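Local coordinates for ferredoxin-NADP reductase (Neisseria gonorrhoeae MIA_2011_03-10, PDB 5TR9), which probably transfers electrons between NADP(H) and ferredoxin through a bound FAD, at residues L32-A36 against F93-Q97; R39-F45 against A71-L77; L136-E140 against F165-L169; F148-L153 against H183-V188. All coordinates share one frame. Where two conformers were deposited one is given. Residue numbers count along the deposited sequence, not the author numbering.

Contact 1. Residues L32-A36 against F93-Q97; sequences LITFA and FAKMQ
Residues 32-36 run as extended strand, with phi between -113° and -152° and psi between 118° and 155°; Phe93 lies in the last part of helix 88-95, and by Met96 (-76/155) the chain is extended. The backbones stay apart, Ile33 CA and Phe93 CA being the nearest pair at 8.8 Å, so side chains alone bridge the gap. Ile33 comes first: its CB points toward the helix and the p,t rotamer sends CD1 to 4.1 Å from Phe93 CB and 4.3 Å from Met96 CE. Thr34 is turned from the helix and hydrogen-bonds His28 instead. Phe35, again directed at the helix with chi1 near +62°, presents its edge to the face of the Phe93 ring in an edge-to-face pair, centroids 5.0 Å apart and planes at 54°, with Phe35 CZ 3.8 Å from Phe93 CZ. Over one face of Phe35 lies Met96 CE, 3.7 Å from the centroid and 13° off the normal, a CH-pi contact within a Met-aromatic pair whose SD is 5.0 Å from the centroid. The contact seats the helix against the interior of the antiparallel FAD-binding barrel characteristic of this reductase family, where Leu53 and Phe55 of strand 50-57 join the packing. The Phe93 side chain is about 5 Å from the bound FAD. With no hydrogen bond across it and all four touching residues buried, cohesion is entirely apolar and aromatic.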
# COMPACT_ATOMS: atom_id res chain seq x y z
N LEU A 32 7.08 12.40 6.08
CA LEU A 32 5.97 11.54 5.70
C LEU A 32 4.69 12.36 5.72
O LEU A 32 4.29 12.85 6.78
CB LEU A 32 5.85 10.32 6.63
CG LEU A 32 7.08 9.40 6.62
CD1 LEU A 32 6.92 8.28 7.65
CD2 LEU A 32 7.33 8.82 5.24
N ILE A 33 4.05 12.50 4.55
CA ILE A 33 2.82 13.28 4.47
C ILE A 33 1.69 12.42 3.94
O ILE A 33 1.89 11.49 3.15
CB ILE A 33 2.98 14.54 3.57
CG1 ILE A 33 3.32 14.13 2.13
CG2 ILE A 33 4.05 15.46 4.14
CD1 ILE A 33 3.24 15.30 1.13
N THR A 34 0.47 12.74 4.37
CA THR A 34 -0.71 12.40 3.59
C THR A 34 -1.32 13.70 3.09
O THR A 34 -1.11 14.77 3.68
CB THR A 34 -1.74 11.58 4.39
OG1 THR A 34 -2.09 12.24 5.62
CG2 THR A 34 -1.18 10.19 4.71
N PHE A 35 -2.01 13.62 1.96
CA PHE A 35 -2.68 14.80 1.44
C PHE A 35 -3.90 14.37 0.64
O PHE A 35 -3.98 13.23 0.17
CB PHE A 35 -1.73 15.67 0.58
CG PHE A 35 -1.19 14.99 -0.66
CD1 PHE A 35 -0.03 14.20 -0.59
CD2 PHE A 35 -1.78 15.18 -1.91
CE1 PHE A 35 0.50 13.60 -1.73
CE2 PHE A 35 -1.26 14.58 -3.06
CZ PHE A 35 -0.11 13.78 -2.97
N ALA A 36 -4.86 15.28 0.55
CA ALA A 36 -6.09 15.02 -0.19
C ALA A 36 -6.22 16.02 -1.32
O ALA A 36 -5.80 17.18 -1.19
CB ALA A 36 -7.32 15.13 0.73
N PHE A 93 6.01 18.66 -3.50
CA PHE A 93 5.11 18.29 -2.41
C PHE A 93 5.43 19.08 -1.15
O PHE A 93 4.53 19.44 -0.39
CB PHE A 93 5.22 16.79 -2.12
CG PHE A 93 4.50 15.90 -3.10
CD1 PHE A 93 3.62 16.40 -4.05
CD2 PHE A 93 4.68 14.52 -3.02
CE1 PHE A 93 2.95 15.53 -4.91
CE2 PHE A 93 4.01 13.66 -3.88
CZ PHE A 93 3.15 14.16 -4.82
N ALA A 94 6.72 19.36 -0.91
CA ALA A 94 7.12 20.03 0.32
C ALA A 94 6.64 21.48 0.36
O ALA A 94 6.52 22.05 1.45
CB ALA A 94 8.64 19.98 0.47
N LYS A 95 6.37 22.08 -0.80
CA LYS A 95 5.96 23.47 -0.90
C LYS A 95 4.47 23.66 -1.16
O LYS A 95 3.98 24.78 -1.03
CB LYS A 95 6.73 24.17 -2.02
N MET A 96 3.75 22.60 -1.53
CA MET A 96 2.37 22.78 -1.95
C MET A 96 1.45 23.03 -0.76
O MET A 96 1.74 22.65 0.38
CB MET A 96 1.88 21.56 -2.74
CG MET A 96 1.62 20.33 -1.90
SD MET A 96 1.30 18.90 -2.96
CE MET A 96 1.10 17.62 -1.72
N GLN A 97 0.33 23.69 -1.03
CA GLN A 97 -0.64 23.95 0.03
C GLN A 97 -2.03 24.07 -0.56
O GLN A 97 -2.21 24.16 -1.78
CB GLN A 97 -0.29 25.20 0.80
CG GLN A 97 -0.47 26.47 0.01
CD GLN A 97 0.17 27.64 0.71
OE1 GLN A 97 -0.36 28.13 1.71
NE2 GLN A 97 1.32 28.06 0.22

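Contact 2. Residues R39-F45 against A71-L77; sequences RPESYRF and AEYADTL
Arg39 is fully extended, with chi1, chi2 and chi3 all within 2° of 180° and chi4 at 173°, and its guanidinium reaches into the turn that precedes strand 76-82. NH1 donates to Glu72 O at 2.8 Å and, weakly, to Ala74 O at 2.9 Å; NH2 adds a weak bond to Glu72 O at 3.3 Å. The same group bonds its own loop, NE to Tyr43 O at 3.2 Å and NH2 to Tyr43 O at 2.9 Å. Two type I turns, Pro40-Tyr43 and Ala71-Ala74, present these carbonyls. Arg39 CA lies 4.9 Å from Thr76 CA, where water 1 links Arg39 N and Asp75 O, 2.8 Å from each; Phe45 CA is 6.6 Å from Glu72 CA. Leu77 (m,t) fills the space beneath: CD2 covers a guanidinium face and meets Phe45 CE1 at 3.8 Å, while CD1 is 3.9 Å from Tyr43 CD2. Tyr43 (chi1 t) hydrogen-bonds Ser51 through OH. Glu72 (t,t) coordinates a magnesium ion through OE1. In the FAD-binding domain the contact ties the loop after strand 32-38 to the turn leading into strand 76-82 and to that strand's start: one cation shared among three backbone carbonyls above an apolar floor.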
# COMPACT_ATOMS: atom_id res chain seq x y z
N ARG A 39 -11.76 15.35 -6.15
CA ARG A 39 -12.02 14.15 -6.93
C ARG A 39 -13.13 14.45 -7.93
O ARG A 39 -14.26 14.74 -7.52
CB ARG A 39 -12.44 12.98 -6.04
CG ARG A 39 -12.71 11.72 -6.84
CD ARG A 39 -13.17 10.58 -5.95
NE ARG A 39 -13.37 9.38 -6.75
CZ ARG A 39 -13.64 8.20 -6.23
NH1 ARG A 39 -13.76 8.10 -4.92
NH2 ARG A 39 -13.81 7.14 -7.01
N PRO A 40 -12.86 14.41 -9.23
CA PRO A 40 -13.94 14.63 -10.19
C PRO A 40 -14.95 13.50 -10.13
O PRO A 40 -14.63 12.36 -9.78
CB PRO A 40 -13.23 14.70 -11.55
CG PRO A 40 -11.92 14.09 -11.35
CD PRO A 40 -11.56 14.19 -9.89
N GLU A 41 -16.19 13.86 -10.46
CA GLU A 41 -17.30 12.92 -10.47
C GLU A 41 -16.99 11.70 -11.33
O GLU A 41 -17.43 10.59 -11.01
CB GLU A 41 -18.54 13.64 -10.98
CG GLU A 41 -19.87 13.04 -10.61
CD GLU A 41 -21.03 13.89 -11.10
OE1 GLU A 41 -21.41 13.77 -12.29
OE2 GLU A 41 -21.56 14.69 -10.30
N SER A 42 -16.24 11.88 -12.40
CA SER A 42 -15.97 10.82 -13.36
C SER A 42 -14.80 9.93 -12.98
O SER A 42 -14.54 8.95 -13.69
CB SER A 42 -15.70 11.42 -14.74
OG SER A 42 -14.52 12.21 -14.72
N TYR A 43 -14.07 10.21 -11.90
CA TYR A 43 -12.85 9.46 -11.61
C TYR A 43 -13.19 8.17 -10.88
O TYR A 43 -13.60 8.20 -9.71
CB TYR A 43 -11.86 10.28 -10.79
CG TYR A 43 -10.50 9.62 -10.69
CD1 TYR A 43 -9.58 9.73 -11.73
CD2 TYR A 43 -10.14 8.90 -9.56
CE1 TYR A 43 -8.33 9.13 -11.65
CE2 TYR A 43 -8.88 8.29 -9.46
CZ TYR A 43 -7.98 8.42 -10.51
OH TYR A 43 -6.73 7.83 -10.43
N ARG A 44 -12.98 7.03 -11.54
CA ARG A 44 -13.25 5.71 -10.97
C ARG A 44 -11.94 4.97 -10.75
O ARG A 44 -11.01 5.08 -11.55
CB ARG A 44 -14.13 4.89 -11.92
CG ARG A 44 -15.36 5.62 -12.41
CD ARG A 44 -16.40 5.73 -11.31
NE ARG A 44 -16.65 4.42 -10.70
CZ ARG A 44 -17.41 3.48 -11.25
NH1 ARG A 44 -18.01 3.70 -12.42
NH2 ARG A 44 -17.58 2.32 -10.63
N PHE A 45 -11.88 4.19 -9.67
CA PHE A 45 -10.74 3.31 -9.49
C PHE A 45 -11.18 2.10 -8.70
O PHE A 45 -12.26 2.09 -8.09
CB PHE A 45 -9.55 4.02 -8.81
CG PHE A 45 -9.78 4.36 -7.36
CD1 PHE A 45 -10.48 5.51 -6.99
CD2 PHE A 45 -9.27 3.52 -6.36
CE1 PHE A 45 -10.68 5.82 -5.65
CE2 PHE A 45 -9.47 3.81 -5.02
CZ PHE A 45 -10.18 4.97 -4.66
N ALA A 71 -10.81 5.59 0.37
CA ALA A 71 -11.79 4.59 -0.03
C ALA A 71 -12.35 4.90 -1.41
O ALA A 71 -12.50 6.05 -1.81
CB ALA A 71 -12.94 4.56 0.98
N GLU A 72 -12.72 3.82 -2.12
CA GLU A 72 -13.34 3.96 -3.43
C GLU A 72 -14.58 4.86 -3.37
O GLU A 72 -14.88 5.56 -4.35
CB GLU A 72 -13.69 2.56 -3.96
CG GLU A 72 -13.98 2.46 -5.44
CD GLU A 72 -14.22 1.01 -5.88
OE1 GLU A 72 -15.25 0.74 -6.54
OE2 GLU A 72 -13.39 0.14 -5.55
N TYR A 73 -15.31 4.85 -2.26
CA TYR A 73 -16.55 5.58 -2.10
C TYR A 73 -16.35 6.96 -1.48
O TYR A 73 -17.33 7.68 -1.30
CB TYR A 73 -17.52 4.76 -1.24
CG TYR A 73 -16.88 4.16 -0.01
CD1 TYR A 73 -16.71 4.92 1.15
CD2 TYR A 73 -16.42 2.84 -0.00
CE1 TYR A 73 -16.13 4.37 2.29
CE2 TYR A 73 -15.83 2.29 1.12
CZ TYR A 73 -15.69 3.06 2.26
OH TYR A 73 -15.09 2.53 3.38
N ALA A 74 -15.11 7.35 -1.16
CA ALA A 74 -14.92 8.65 -0.53
C ALA A 74 -15.11 9.78 -1.55
O ALA A 74 -15.10 9.57 -2.76
CB ALA A 74 -13.53 8.75 0.10
N ASP A 75 -15.27 11.00 -1.03
CA ASP A 75 -15.58 12.16 -1.86
C ASP A 75 -14.36 13.01 -2.18
O ASP A 75 -14.51 14.13 -2.69
CB ASP A 75 -16.63 13.02 -1.17
CG ASP A 75 -17.97 12.33 -1.09
OD1 ASP A 75 -18.14 11.29 -1.76
OD2 ASP A 75 -18.85 12.84 -0.36
N THR A 76 -13.17 12.51 -1.86
CA THR A 76 -11.88 13.12 -2.16
C THR A 76 -10.94 11.97 -2.47
O THR A 76 -11.28 10.80 -2.27
CB THR A 76 -11.35 13.93 -0.97
OG1 THR A 76 -11.36 13.10 0.20
CG2 THR A 76 -12.22 15.16 -0.73
N LEU A 77 -9.74 12.31 -2.94
CA LEU A 77 -8.67 11.33 -3.14
C LEU A 77 -7.54 11.65 -2.18
O LEU A 77 -7.09 12.79 -2.11
CB LEU A 77 -8.15 11.38 -4.58
CG LEU A 77 -9.14 10.88 -5.63
CD1 LEU A 77 -8.75 11.43 -7.01
CD2 LEU A 77 -9.17 9.34 -5.63
O HOH W 1 -13.77 16.22 -4.43

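Contact 3. Residues L136-E140 against F165-L169; sequences LSILE and FNDRL
This is helix-to-helix packing on one side of the parallel sheet in the Rossmann-like NAD-binding domain: the end of helix 133-139 meets the start of helix 166-173, whose N-cap position is Phe165. The backbones are widely spaced, with the nearest CA pair, Leu136 and Phe165, 9.2 Å apart, so long side chains make the contact. Leu136, which has the largest area covered here, points toward the other helix in the m,t rotamer and sets CD1 over the Phe165 ring, 3.6 Å from the centroid and 12° off the normal, a CH-pi contact; Phe165 has chi1 near -54°. Deeper, Leu139 CD1 and Leu169 CD2 meet at 4.1 Å, both leucines being m,t, and Leu136 CD2 lies 4.4 Å from Leu169 CD1. Leu139 and Leu169 also rest on Leu153 of strand 150-157, which places this apolar layer against the sheet. Towards solvent the contact becomes polar. Arg168, extended from chi2 to chi4, brings its guanidinium beneath Leu136 CD2, which covers one face, while Glu140 lies at its edge. Water 2 bridges the two charges, 3.0 Å from Glu140 OE2 and 2.7 Å from Arg168 NH1, beside the direct salt bridge in which Arg168 NH2 donates to Glu140 OE2 at 2.6 Å.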
# COMPACT_ATOMS: atom_id res chain seq x y z
N LEU A 136 -4.26 0.17 2.32
CA LEU A 136 -5.21 0.98 3.09
C LEU A 136 -6.54 1.13 2.35
O LEU A 136 -7.61 1.01 2.96
CB LEU A 136 -4.61 2.36 3.40
CG LEU A 136 -3.34 2.32 4.27
CD1 LEU A 136 -2.78 3.73 4.45
CD2 LEU A 136 -3.63 1.69 5.61
N SER A 137 -6.49 1.36 1.04
CA SER A 137 -7.72 1.46 0.27
C SER A 137 -8.46 0.12 0.26
O SER A 137 -9.69 0.09 0.40
CB SER A 137 -7.42 1.92 -1.16
OG SER A 137 -8.62 2.16 -1.88
N ILE A 138 -7.72 -0.98 0.10
CA ILE A 138 -8.34 -2.30 0.12
C ILE A 138 -9.02 -2.56 1.46
O ILE A 138 -10.15 -3.07 1.50
CB ILE A 138 -7.29 -3.38 -0.21
CG1 ILE A 138 -6.96 -3.29 -1.71
CG2 ILE A 138 -7.80 -4.79 0.15
CD1 ILE A 138 -5.65 -3.97 -2.13
N LEU A 139 -8.38 -2.18 2.57
CA LEU A 139 -9.00 -2.37 3.88
C LEU A 139 -10.25 -1.54 4.08
O LEU A 139 -11.05 -1.84 4.98
CB LEU A 139 -8.00 -2.04 4.99
CG LEU A 139 -6.87 -3.06 5.08
CD1 LEU A 139 -5.84 -2.59 6.10
CD2 LEU A 139 -7.43 -4.42 5.49
N GLU A 140 -10.44 -0.48 3.30
CA GLU A 140 -11.65 0.31 3.40
C GLU A 140 -12.81 -0.29 2.60
O GLU A 140 -13.92 0.21 2.69
CB GLU A 140 -11.33 1.75 2.97
CG GLU A 140 -10.43 2.47 4.03
CD GLU A 140 -9.32 3.38 3.47
OE1 GLU A 140 -9.32 3.70 2.27
OE2 GLU A 140 -8.43 3.78 4.26
N PHE A 165 0.47 4.67 10.55
CA PHE A 165 -0.89 4.15 10.62
C PHE A 165 -1.05 3.17 11.77
O PHE A 165 -2.09 2.52 11.88
CB PHE A 165 -1.27 3.51 9.29
CG PHE A 165 -1.08 4.42 8.11
CD1 PHE A 165 -1.98 5.45 7.86
CD2 PHE A 165 0.03 4.29 7.29
CE1 PHE A 165 -1.79 6.32 6.79
CE2 PHE A 165 0.23 5.17 6.22
CZ PHE A 165 -0.68 6.18 5.98
N ASN A 166 -0.04 3.07 12.64
CA ASN A 166 -0.00 2.01 13.65
C ASN A 166 -1.17 2.10 14.62
O ASN A 166 -1.83 1.10 14.90
CB ASN A 166 1.32 2.08 14.41
CG ASN A 166 1.37 1.12 15.58
OD1 ASN A 166 1.64 -0.06 15.40
ND2 ASN A 166 1.11 1.62 16.78
N ASP A 167 -1.42 3.30 15.17
CA ASP A 167 -2.52 3.44 16.13
C ASP A 167 -3.85 3.06 15.50
O ASP A 167 -4.66 2.36 16.12
CB ASP A 167 -2.58 4.87 16.66
CG ASP A 167 -1.40 5.21 17.56
OD1 ASP A 167 -0.57 4.32 17.82
OD2 ASP A 167 -1.31 6.38 17.99
N ARG A 168 -4.08 3.48 14.26
CA ARG A 168 -5.33 3.17 13.58
C ARG A 168 -5.47 1.67 13.32
O ARG A 168 -6.53 1.09 13.57
CB ARG A 168 -5.40 3.95 12.26
CG ARG A 168 -6.29 3.33 11.19
CD ARG A 168 -6.11 4.06 9.87
NE ARG A 168 -6.92 3.46 8.80
CZ ARG A 168 -6.90 3.86 7.54
NH1 ARG A 168 -6.12 4.87 7.16
NH2 ARG A 168 -7.67 3.26 6.64
N LEU A 169 -4.41 1.04 12.82
CA LEU A 169 -4.51 -0.37 12.45
C LEU A 169 -4.44 -1.29 13.66
O LEU A 169 -5.07 -2.35 13.66
CB LEU A 169 -3.43 -0.72 11.43
CG LEU A 169 -3.51 0.08 10.12
CD1 LEU A 169 -2.27 -0.19 9.29
CD2 LEU A 169 -4.75 -0.27 9.33
O HOH W 2 -6.57 6.08 4.74

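Contact 4. Residues F148-L153 against H183-V188; sequences FDTVNL and HSFRFV
Leu153 loses the most surface here, then Arg186, and both sit in paired parallel strands: axes of 150-153 and 185-188 approach to 4.7 Å at 15°, with Val151 opposite Phe185, Asn152 opposite Arg186 and Leu153 opposite Phe187. Phi spans -106° to -138° and psi 106° to 154°. Leu153 bonds to the neighbouring strand through both N and O: its N donates to Arg186 O at 2.9 Å, and its O accepts from Val188 N at 2.9 Å. Its t,p side chain lies on the sheet face shared with Val151, Phe185 and Phe187, CB being 4.1 Å from Phe185 CE1 and CG 4.3 Å from Phe187 CD1. Helices 133-139 and 166-173 cover that face, and since helix 166-173 connects the two strands, the unit is a beta-alpha-beta crossover of the Rossmann-like NAD-binding fold. Arg186 N donates to Val151 O at 2.9 Å, and Val151 N to Ser184 O at 3.0 Å. On the other face, Arg186 (chi1 m, chi2 p) folds back so that NH1 donates to Asn152 OD1 at 2.8 Å, with Thr150 CB over its guanidinium; NH1 also reaches Thr220. Asn152 ND2 donates to Thr150 OG1 at 2.9 Å, which also hydrogen-bonds Asp122 OD1 of strand 122-128.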
# COMPACT_ATOMS: atom_id res chain seq x y z
N PHE A 148 -12.88 -12.79 2.66
CA PHE A 148 -11.72 -13.56 3.09
C PHE A 148 -11.88 -13.96 4.55
O PHE A 148 -12.49 -13.24 5.35
CB PHE A 148 -10.44 -12.76 2.85
CG PHE A 148 -10.18 -12.52 1.38
CD1 PHE A 148 -9.68 -13.55 0.60
CD2 PHE A 148 -10.52 -11.33 0.77
CE1 PHE A 148 -9.48 -13.39 -0.76
CE2 PHE A 148 -10.33 -11.16 -0.60
CZ PHE A 148 -9.80 -12.19 -1.36
N ASP A 149 -11.37 -15.15 4.89
CA ASP A 149 -11.55 -15.68 6.24
C ASP A 149 -10.78 -14.87 7.27
O ASP A 149 -11.26 -14.66 8.39
CB ASP A 149 -11.13 -17.15 6.28
CG ASP A 149 -12.26 -18.09 5.86
OD1 ASP A 149 -13.30 -17.62 5.34
OD2 ASP A 149 -12.10 -19.31 6.07
N THR A 150 -9.57 -14.44 6.93
CA THR A 150 -8.83 -13.47 7.72
C THR A 150 -8.17 -12.49 6.76
O THR A 150 -7.92 -12.81 5.59
CB THR A 150 -7.74 -14.11 8.61
OG1 THR A 150 -6.74 -14.72 7.79
CG2 THR A 150 -8.33 -15.17 9.54
N VAL A 151 -7.92 -11.27 7.24
CA VAL A 151 -7.25 -10.23 6.49
C VAL A 151 -6.08 -9.77 7.35
O VAL A 151 -6.28 -9.41 8.52
CB VAL A 151 -8.20 -9.07 6.15
CG1 VAL A 151 -7.45 -7.98 5.44
CG2 VAL A 151 -9.36 -9.57 5.29
N ASN A 152 -4.87 -9.83 6.80
CA ASN A 152 -3.65 -9.68 7.58
C ASN A 152 -2.74 -8.69 6.88
O ASN A 152 -2.52 -8.81 5.67
CB ASN A 152 -2.94 -11.03 7.73
CG ASN A 152 -3.87 -12.12 8.25
OD1 ASN A 152 -4.04 -12.28 9.46
ND2 ASN A 152 -4.49 -12.87 7.33
N LEU A 153 -2.21 -7.73 7.62
CA LEU A 153 -1.37 -6.70 7.04
C LEU A 153 -0.07 -6.63 7.83
O LEU A 153 -0.10 -6.43 9.05
CB LEU A 153 -2.09 -5.35 7.03
CG LEU A 153 -1.30 -4.16 6.48
CD1 LEU A 153 -0.85 -4.39 5.06
CD2 LEU A 153 -2.16 -2.88 6.59
N HIS A 183 -14.48 -12.85 11.06
CA HIS A 183 -13.35 -12.70 10.15
C HIS A 183 -12.37 -11.65 10.67
O HIS A 183 -12.56 -10.44 10.50
CB HIS A 183 -13.82 -12.34 8.75
CG HIS A 183 -14.54 -13.45 8.04
ND1 HIS A 183 -14.83 -13.41 6.69
CD2 HIS A 183 -15.03 -14.62 8.50
CE1 HIS A 183 -15.47 -14.52 6.35
NE2 HIS A 183 -15.60 -15.27 7.43
N SER A 184 -11.30 -12.13 11.29
CA SER A 184 -10.41 -11.25 12.03
C SER A 184 -9.52 -10.45 11.09
O SER A 184 -9.15 -10.89 10.00
CB SER A 184 -9.56 -12.07 12.99
OG SER A 184 -8.88 -11.24 13.92
N PHE A 185 -9.20 -9.24 11.52
CA PHE A 185 -8.15 -8.44 10.91
C PHE A 185 -6.95 -8.45 11.85
O PHE A 185 -7.12 -8.29 13.06
CB PHE A 185 -8.60 -7.00 10.66
CG PHE A 185 -7.47 -6.08 10.30
CD1 PHE A 185 -6.86 -6.17 9.05
CD2 PHE A 185 -6.97 -5.16 11.21
CE1 PHE A 185 -5.79 -5.35 8.72
CE2 PHE A 185 -5.91 -4.33 10.87
CZ PHE A 185 -5.32 -4.42 9.62
N ARG A 186 -5.76 -8.69 11.30
CA ARG A 186 -4.52 -8.70 12.07
C ARG A 186 -3.56 -7.69 11.47
O ARG A 186 -3.38 -7.64 10.25
CB ARG A 186 -3.85 -10.08 12.07
CG ARG A 186 -4.59 -11.18 12.84
CD ARG A 186 -5.84 -11.66 12.12
NE ARG A 186 -6.31 -12.93 12.67
CZ ARG A 186 -5.94 -14.12 12.21
NH1 ARG A 186 -5.11 -14.20 11.17
NH2 ARG A 186 -6.40 -15.22 12.79
N PHE A 187 -2.92 -6.90 12.33
CA PHE A 187 -1.87 -5.98 11.91
C PHE A 187 -0.58 -6.32 12.64
O PHE A 187 -0.56 -6.43 13.87
CB PHE A 187 -2.28 -4.52 12.20
CG PHE A 187 -1.19 -3.53 11.92
CD1 PHE A 187 -0.70 -3.35 10.63
CD2 PHE A 187 -0.64 -2.77 12.95
CE1 PHE A 187 0.31 -2.43 10.36
CE2 PHE A 187 0.37 -1.84 12.68
CZ PHE A 187 0.84 -1.68 11.39
N VAL A 188 0.50 -6.46 11.88
CA VAL A 188 1.81 -6.79 12.43
C VAL A 188 2.80 -5.72 11.98
O VAL A 188 3.20 -5.70 10.80
CB VAL A 188 2.28 -8.18 11.98
CG1 VAL A 188 3.66 -8.48 12.55
CG2 VAL A 188 1.27 -9.24 12.43

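Contacts 1 and 2 belong to the antiparallel FAD-binding domain, contacts 3 and 4 to the parallel-sheet NAD-binding domain that follows. Strands 32-38 and 76-82, neighbours in one sheet, join the first pair, whose centres are 19 Å apart; contact 2 falls between the segments of contact 1. Contacts 3 and 4, centres 11 Å apart, alternate along the chain; helix 166-173 of contact 3 connects the two strands of contact 4. Across the domain boundary, Tyr73 OH and Glu140 O lie 2.7 Å apart, probably hydrogen-bonded, and Thr34 CG2 touches Phe165 CZ at 4.2 Å. Contact 3 lies at the interdomain seam, whereas contact 4 touches neither contact 1 nor contact 2, nearest atoms about 12 and 13 Å away.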